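Local coordinates for protein aminopentol aminotransferase (Sphingopyxis macrogoltabida, PDB 6HBS) that transfers the amino group of aminopentol (hydrolysed fumonisin B1) to pyruvate, using pyridoxal 5'-phosphate, to give 2-keto-HFB1 and L-alanine, at residues A239-C242 with S243-L247; R29-P32 with P33-Q37. All coordinates share one frame; numbering follows the deposited sequence.

From the N terminus, the chain leaves helix 5-17 and enters the loop that holds contact 2. There residues 29-37 contain a type I turn, Pro32 to Phe35, before strand 39-43. This turn lies against helix 356-367 and near strand 370-371, so the N-terminal loop meets parts from late in the sequence. Contact 1 comes later, at 239-247, in the loop that joins strands 226-230 and 253-256. It too is built on a type I turn. It packs on strand 226-230 and helix 210-223, and on helix 310-332 through Arg240. The two follow in series, neither nesting nor crossing. The centres of contacts 1 and 2 are about 35 Å apart, on opposite sides of the chain's centre.

Contact 1. Residues A239-C242 with S243-L247; sequences ARDC and SWTHL
Cys242 and Thr245 are the ends of a type I beta turn that runs into a short 3-10 segment at 245-247. It belongs to the loop between strands 226-230 and 253-256, in the cofactor-binding part of a class III aminotransferase. The turn closes through Thr245 N, which gives a hydrogen bond of 2.9 Å to Cys242 O. The donor sits 43° out of the carbonyl plane. Thr245 OG1 also bonds to Cys242 O, but the modelled 2.4 Å is very short and its exact value is doubtful. As modelled, both donors of Thr245 reach the same oxygen.

Asp241 packs against that hydroxyl. Its CB is 3.4 Å from Thr245 OG1, and its CG is 3.7 Å from the same atom. The two side chains cross at about a right angle. CG stands beside the carbonyl carbon of Asp241 (chi1 -164°), which turns the carboxylate toward the N-H of Cys242. OD1 then accepts a hydrogen bond of 2.7 Å from Cys242 N. That donor approaches from the anti side, 21° out of the carboxylate plane. At the tip, OD2 takes the backbone N of Arg107. Each carboxylate oxygen therefore has a backbone N-H, which fixes the rotation of the group.

Ser243 OG bonds to Asp231 OD1, and Asp231 follows the cofactor-pocket residue Asp230. Trp244 NE1 bonds Pro196 O, and its side chain packs on Val229 of strand 226-230 and Ala213 of helix 210-223. One water joins Ala239, just before the turn, to Asp241 and Ser243. It accepts from Ala239 N and donates to Asp241 O at 2.8 Å and to Ser243 OG at 2.7 Å.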
ATOM      1  N   ALA A 239      -2.497  -8.752 -22.924  1.00 20.54           N
ATOM      2  CA  ALA A 239      -3.769  -9.335 -23.246  1.00 21.66           C
ATOM      3  C   ALA A 239      -4.837  -8.757 -22.308  1.00 22.30           C
ATOM      4  O   ALA A 239      -4.477  -8.017 -21.376  1.00 19.82           O
ATOM      5  CB  ALA A 239      -3.670 -10.844 -23.107  1.00 22.89           C
ATOM      6  N   ARG A 240      -6.110  -9.127 -22.548  1.00 21.45           N
ATOM      7  CA  ARG A 240      -7.264  -8.722 -21.710  1.00 24.01           C
ATOM      8  C   ARG A 240      -7.484  -9.756 -20.585  1.00 24.08           C
ATOM      9  O   ARG A 240      -8.484  -9.745 -19.848  1.00 26.83           O
ATOM     10  CB  ARG A 240      -8.509  -8.537 -22.589  1.00 24.42           C
ATOM     11  CG  ARG A 240      -8.436  -7.319 -23.503  1.00 23.98           C
ATOM     12  CD  ARG A 240      -9.610  -7.194 -24.460  1.00 23.19           C
ATOM     13  NE  ARG A 240      -9.634  -5.911 -25.167  1.00 22.37           N
ATOM     14  CZ  ARG A 240      -8.951  -5.645 -26.286  1.00 22.25           C
ATOM     15  NH1 ARG A 240      -8.211  -6.594 -26.833  1.00 20.48           N
ATOM     16  NH2 ARG A 240      -8.947  -4.426 -26.800  1.00 19.58           N
ATOM     17  N   ASP A 241      -6.504 -10.638 -20.424  1.00 23.82           N
ATOM     18  CA  ASP A 241      -6.457 -11.691 -19.442  1.00 23.73           C
ATOM     19  C   ASP A 241      -4.984 -11.806 -19.013  1.00 20.41           C
ATOM     20  O   ASP A 241      -4.139 -10.990 -19.420  1.00 19.95           O
ATOM     21  CB  ASP A 241      -7.112 -12.942 -20.049  1.00 25.58           C
ATOM     22  CG  ASP A 241      -7.518 -14.047 -19.086  1.00 25.90           C
ATOM     23  OD1 ASP A 241      -7.006 -14.103 -17.953  1.00 24.96           O
ATOM     24  OD2 ASP A 241      -8.371 -14.844 -19.469  1.00 27.43           O
ATOM     25  N   CYS A 242      -4.689 -12.779 -18.156  1.00 21.70           N
ATOM     26  CA  CYS A 242      -3.357 -13.055 -17.715  1.00 21.87           C
ATOM     27  C   CYS A 242      -2.447 -13.114 -18.951  1.00 21.21           C
ATOM     28  O   CYS A 242      -2.842 -13.667 -19.979  1.00 21.21           O
ATOM     29  CB  CYS A 242      -3.320 -14.368 -16.956  1.00 23.34           C
ATOM     30  SG  CYS A 242      -1.674 -14.829 -16.344  1.00 25.14           S
ATOM     31  N   SER A 243      -1.249 -12.545 -18.835  1.00 19.26           N
ATOM     32  CA  SER A 243      -0.351 -12.377 -19.948  1.00 21.10           C
ATOM     33  C   SER A 243       0.156 -13.723 -20.504  1.00 23.78           C
ATOM     34  O   SER A 243       0.807 -13.691 -21.523  1.00 26.96           O
ATOM     35  CB  SER A 243       0.801 -11.521 -19.543  1.00 21.52           C
ATOM     36  OG  SER A 243       0.362 -10.230 -19.125  1.00 18.75           O
ATOM     37  N   TRP A 244      -0.046 -14.855 -19.806  1.00 22.71           N
ATOM     38  CA  TRP A 244       0.294 -16.187 -20.353  1.00 24.37           C
ATOM     39  C   TRP A 244      -0.866 -16.842 -21.109  1.00 25.68           C
ATOM     40  O   TRP A 244      -0.748 -18.008 -21.496  1.00 26.37           O
ATOM     41  CB  TRP A 244       0.855 -17.116 -19.265  1.00 22.92           C
ATOM     42  CG  TRP A 244       2.335 -16.931 -19.104  1.00 22.06           C
ATOM     43  CD1 TRP A 244       3.125 -15.987 -19.708  1.00 21.75           C
ATOM     44  CD2 TRP A 244       3.219 -17.747 -18.323  1.00 21.15           C
ATOM     45  NE1 TRP A 244       4.436 -16.157 -19.345  1.00 22.20           N
ATOM     46  CE2 TRP A 244       4.523 -17.220 -18.487  1.00 21.01           C
ATOM     47  CE3 TRP A 244       3.030 -18.859 -17.503  1.00 20.34           C
ATOM     48  CZ2 TRP A 244       5.633 -17.770 -17.852  1.00 20.45           C
ATOM     49  CZ3 TRP A 244       4.132 -19.393 -16.871  1.00 22.30           C
ATOM     50  CH2 TRP A 244       5.406 -18.846 -17.034  1.00 20.24           C
ATOM     51  N   THR A 245      -1.963 -16.114 -21.341  1.00 28.37           N
ATOM     52  CA  THR A 245      -3.114 -16.677 -22.044  1.00 29.04           C
ATOM     53  C   THR A 245      -2.720 -17.206 -23.428  1.00 30.57           C
ATOM     54  O   THR A 245      -3.118 -18.302 -23.769  1.00 30.99           O
ATOM     55  CB  THR A 245      -4.231 -15.653 -22.276  1.00 32.28           C
ATOM     56  OG1 THR A 245      -4.569 -15.053 -21.022  1.00 39.27           O
ATOM     57  CG2 THR A 245      -5.459 -16.313 -22.860  1.00 30.40           C
ATOM     58  N   HIS A 246      -1.948 -16.427 -24.194  1.00 31.94           N
ATOM     59  CA  HIS A 246      -1.529 -16.784 -25.571  1.00 38.54           C
ATOM     60  C   HIS A 246      -0.538 -17.970 -25.614  1.00 37.00           C
ATOM     61  O   HIS A 246      -0.308 -18.507 -26.680  1.00 37.83           O
ATOM     62  CB  HIS A 246      -0.990 -15.548 -26.313  1.00 45.35           C
ATOM     63  CG  HIS A 246      -2.042 -14.556 -26.730  1.00 59.30           C
ATOM     64  ND1 HIS A 246      -1.985 -13.201 -26.383  1.00 60.86           N
ATOM     65  CD2 HIS A 246      -3.160 -14.697 -27.483  1.00 61.89           C
ATOM     66  CE1 HIS A 246      -3.021 -12.569 -26.899  1.00 61.47           C
ATOM     67  NE2 HIS A 246      -3.756 -13.463 -27.578  1.00 64.12           N
ATOM     68  N   LEU A 247       0.024 -18.395 -24.477  1.00 33.28           N
ATOM     69  CA  LEU A 247       0.833 -19.635 -24.366  1.00 33.41           C
ATOM     70  C   LEU A 247      -0.033 -20.845 -23.996  1.00 33.40           C
ATOM     71  O   LEU A 247       0.495 -21.942 -23.887  1.00 36.19           O
ATOM     72  CB  LEU A 247       1.940 -19.456 -23.315  1.00 31.10           C
ATOM     73  CG  LEU A 247       2.978 -18.371 -23.606  1.00 31.68           C
ATOM     74  CD1 LEU A 247       4.121 -18.438 -22.610  1.00 31.67           C
ATOM     75  CD2 LEU A 247       3.522 -18.486 -25.025  1.00 34.00           C
TER
HETATM   76  O   HOH W   1      -2.089  -9.170 -19.764  1.00 22.01           O

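Contact 2. Residues R29-P32 with P33-Q37; sequences RLLP and PEFPQ
Leu31 and Pro32 pack around the ring of Phe35 at a type I beta turn that spans Pro32 to Phe35. Leu31 covers one face of the ring, with its CD1 4.0 Å from Phe35 CG. Pro32 lies alongside Phe35, and its CD is 3.7 Å from Phe35 CD1. Pro32 O meets the ring edge in plane, 3.6 Å from Phe35 CD1. The same oxygen accepts the turn bond from Phe35 N at 3.1 Å. A water donates to it as well (2.9 Å from Pro32 O) and also to Phe35 O, bridging the two carbonyls beside the turn. Glu34 is bent at chi2 (97°), which brings OE1 back to 3.3 Å from Pro32 CB.

Farther out, Tyr371 of strand 370-371 meets the Phe35 ring edge-to-face. Gln37 ties the end of the loop back to residues 26-28: its OE1 bonds Thr28 N and its NE2 bonds Glu26 O. Gln37 also packs on Pro91 of the second subunit. The turn itself rests on helix 356-367, where Pro32 touches Tyr359 and Phe35 touches Leu366, while Pro36 and Gln37 contact helix 5-17 just before strand 39-43.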
ATOM      1  N   ARG A  29      18.348   9.474  -9.296  1.00 27.35           N
ATOM      2  CA  ARG A  29      19.718   9.329  -8.816  1.00 32.18           C
ATOM      3  C   ARG A  29      20.640   8.680  -9.874  1.00 29.93           C
ATOM      4  O   ARG A  29      21.812   9.033  -9.948  1.00 31.76           O
ATOM      5  CB  ARG A  29      19.710   8.478  -7.541  1.00 37.52           C
ATOM      6  CG  ARG A  29      21.089   8.207  -6.964  1.00 42.04           C
ATOM      7  CD  ARG A  29      21.042   7.870  -5.486  1.00 50.34           C
ATOM      8  NE  ARG A  29      22.213   8.437  -4.827  1.00 59.72           N
ATOM      9  CZ  ARG A  29      23.407   7.850  -4.743  1.00 60.90           C
ATOM     10  NH1 ARG A  29      24.456   8.564  -4.365  1.00 60.24           N
ATOM     11  NH2 ARG A  29      23.549   6.563  -5.021  1.00 59.25           N
ATOM     12  N   LEU A  30      20.134   7.700 -10.632  1.00 28.59           N
ATOM     13  CA  LEU A  30      20.935   6.926 -11.595  1.00 31.65           C
ATOM     14  C   LEU A  30      20.707   7.391 -13.041  1.00 32.33           C
ATOM     15  O   LEU A  30      21.159   6.693 -13.944  1.00 28.67           O
ATOM     16  CB  LEU A  30      20.571   5.441 -11.476  1.00 35.82           C
ATOM     17  CG  LEU A  30      20.883   4.785 -10.130  1.00 41.79           C
ATOM     18  CD1 LEU A  30      20.443   3.320 -10.135  1.00 44.04           C
ATOM     19  CD2 LEU A  30      22.363   4.905  -9.802  1.00 42.31           C
ATOM     20  N   LEU A  31      20.028   8.536 -13.247  1.00 30.20           N
ATOM     21  CA  LEU A  31      19.756   9.080 -14.597  1.00 29.04           C
ATOM     22  C   LEU A  31      20.667  10.258 -14.881  1.00 27.16           C
ATOM     23  O   LEU A  31      21.221  10.845 -13.965  1.00 26.77           O
ATOM     24  CB  LEU A  31      18.292   9.509 -14.703  1.00 25.43           C
ATOM     25  CG  LEU A  31      17.291   8.363 -14.805  1.00 25.29           C
ATOM     26  CD1 LEU A  31      15.867   8.870 -14.650  1.00 25.75           C
ATOM     27  CD2 LEU A  31      17.458   7.607 -16.117  1.00 25.12           C
ATOM     28  N   PRO A  32      20.847  10.662 -16.158  1.00 27.87           N
ATOM     29  CA  PRO A  32      21.547  11.916 -16.449  1.00 30.64           C
ATOM     30  C   PRO A  32      20.935  13.082 -15.672  1.00 31.54           C
ATOM     31  O   PRO A  32      19.743  13.085 -15.345  1.00 33.14           O
ATOM     32  CB  PRO A  32      21.442  12.068 -17.977  1.00 27.10           C
ATOM     33  CG  PRO A  32      21.301  10.623 -18.462  1.00 28.59           C
ATOM     34  CD  PRO A  32      20.497   9.912 -17.371  1.00 28.04           C
ATOM     35  N   PRO A  33      21.737  14.117 -15.342  1.00 35.26           N
ATOM     36  CA  PRO A  33      21.273  15.201 -14.473  1.00 37.36           C
ATOM     37  C   PRO A  33      20.165  16.060 -15.091  1.00 34.31           C
ATOM     38  O   PRO A  33      19.454  16.743 -14.371  1.00 34.07           O
ATOM     39  CB  PRO A  33      22.562  16.010 -14.214  1.00 39.56           C
ATOM     40  CG  PRO A  33      23.419  15.736 -15.431  1.00 36.02           C
ATOM     41  CD  PRO A  33      23.143  14.281 -15.742  1.00 38.17           C
ATOM     42  N   GLU A  34      20.003  15.974 -16.416  1.00 33.18           N
ATOM     43  CA  GLU A  34      18.977  16.710 -17.147  1.00 33.17           C
ATOM     44  C   GLU A  34      17.568  16.209 -16.812  1.00 29.12           C
ATOM     45  O   GLU A  34      16.597  16.909 -17.068  1.00 26.48           O
ATOM     46  CB  GLU A  34      19.204  16.574 -18.654  1.00 37.69           C
ATOM     47  CG  GLU A  34      20.487  17.245 -19.127  1.00 41.93           C
ATOM     48  CD  GLU A  34      21.703  16.355 -19.287  1.00 42.24           C
ATOM     49  OE1 GLU A  34      21.788  15.310 -18.611  1.00 41.67           O
ATOM     50  OE2 GLU A  34      22.570  16.724 -20.089  1.00 48.11           O
ATOM     51  N   PHE A  35      17.446  14.969 -16.331  1.00 26.51           N
ATOM     52  CA  PHE A  35      16.136  14.383 -16.037  1.00 23.79           C
ATOM     53  C   PHE A  35      15.511  15.145 -14.871  1.00 24.74           C
ATOM     54  O   PHE A  35      16.129  15.278 -13.817  1.00 24.79           O
ATOM     55  CB  PHE A  35      16.236  12.879 -15.777  1.00 23.02           C
ATOM     56  CG  PHE A  35      16.243  12.058 -17.041  1.00 22.29           C
ATOM     57  CD1 PHE A  35      17.413  11.878 -17.765  1.00 24.11           C
ATOM     58  CD2 PHE A  35      15.069  11.524 -17.540  1.00 23.70           C
ATOM     59  CE1 PHE A  35      17.408  11.148 -18.950  1.00 24.72           C
ATOM     60  CE2 PHE A  35      15.052  10.810 -18.731  1.00 24.82           C
ATOM     61  CZ  PHE A  35      16.230  10.623 -19.435  1.00 25.71           C
ATOM     62  N   PRO A  36      14.295  15.705 -15.045  1.00 22.14           N
ATOM     63  CA  PRO A  36      13.561  16.313 -13.932  1.00 23.31           C
ATOM     64  C   PRO A  36      13.061  15.269 -12.911  1.00 22.02           C
ATOM     65  O   PRO A  36      12.615  14.182 -13.289  1.00 22.26           O
ATOM     66  CB  PRO A  36      12.371  16.986 -14.627  1.00 23.25           C
ATOM     67  CG  PRO A  36      12.138  16.147 -15.856  1.00 24.69           C
ATOM     68  CD  PRO A  36      13.524  15.719 -16.293  1.00 24.48           C
ATOM     69  N   GLN A  37      13.165  15.625 -11.629  1.00 22.69           N
ATOM     70  CA  GLN A  37      12.674  14.794 -10.505  1.00 21.84           C
ATOM     71  C   GLN A  37      11.190  15.074 -10.209  1.00 21.59           C
ATOM     72  O   GLN A  37      10.417  14.131 -10.010  1.00 21.39           O
ATOM     73  CB  GLN A  37      13.509  15.037  -9.251  1.00 22.21           C
ATOM     74  CG  GLN A  37      13.062  14.154  -8.082  1.00 22.56           C
ATOM     75  CD  GLN A  37      13.223  12.677  -8.324  1.00 21.73           C
ATOM     76  OE1 GLN A  37      14.243  12.091  -7.937  1.00 24.55           O
ATOM     77  NE2 GLN A  37      12.229  12.051  -8.944  1.00 22.59           N
TER
HETATM   78  O   HOH W   2      18.303  13.765 -12.932  1.00 35.97           O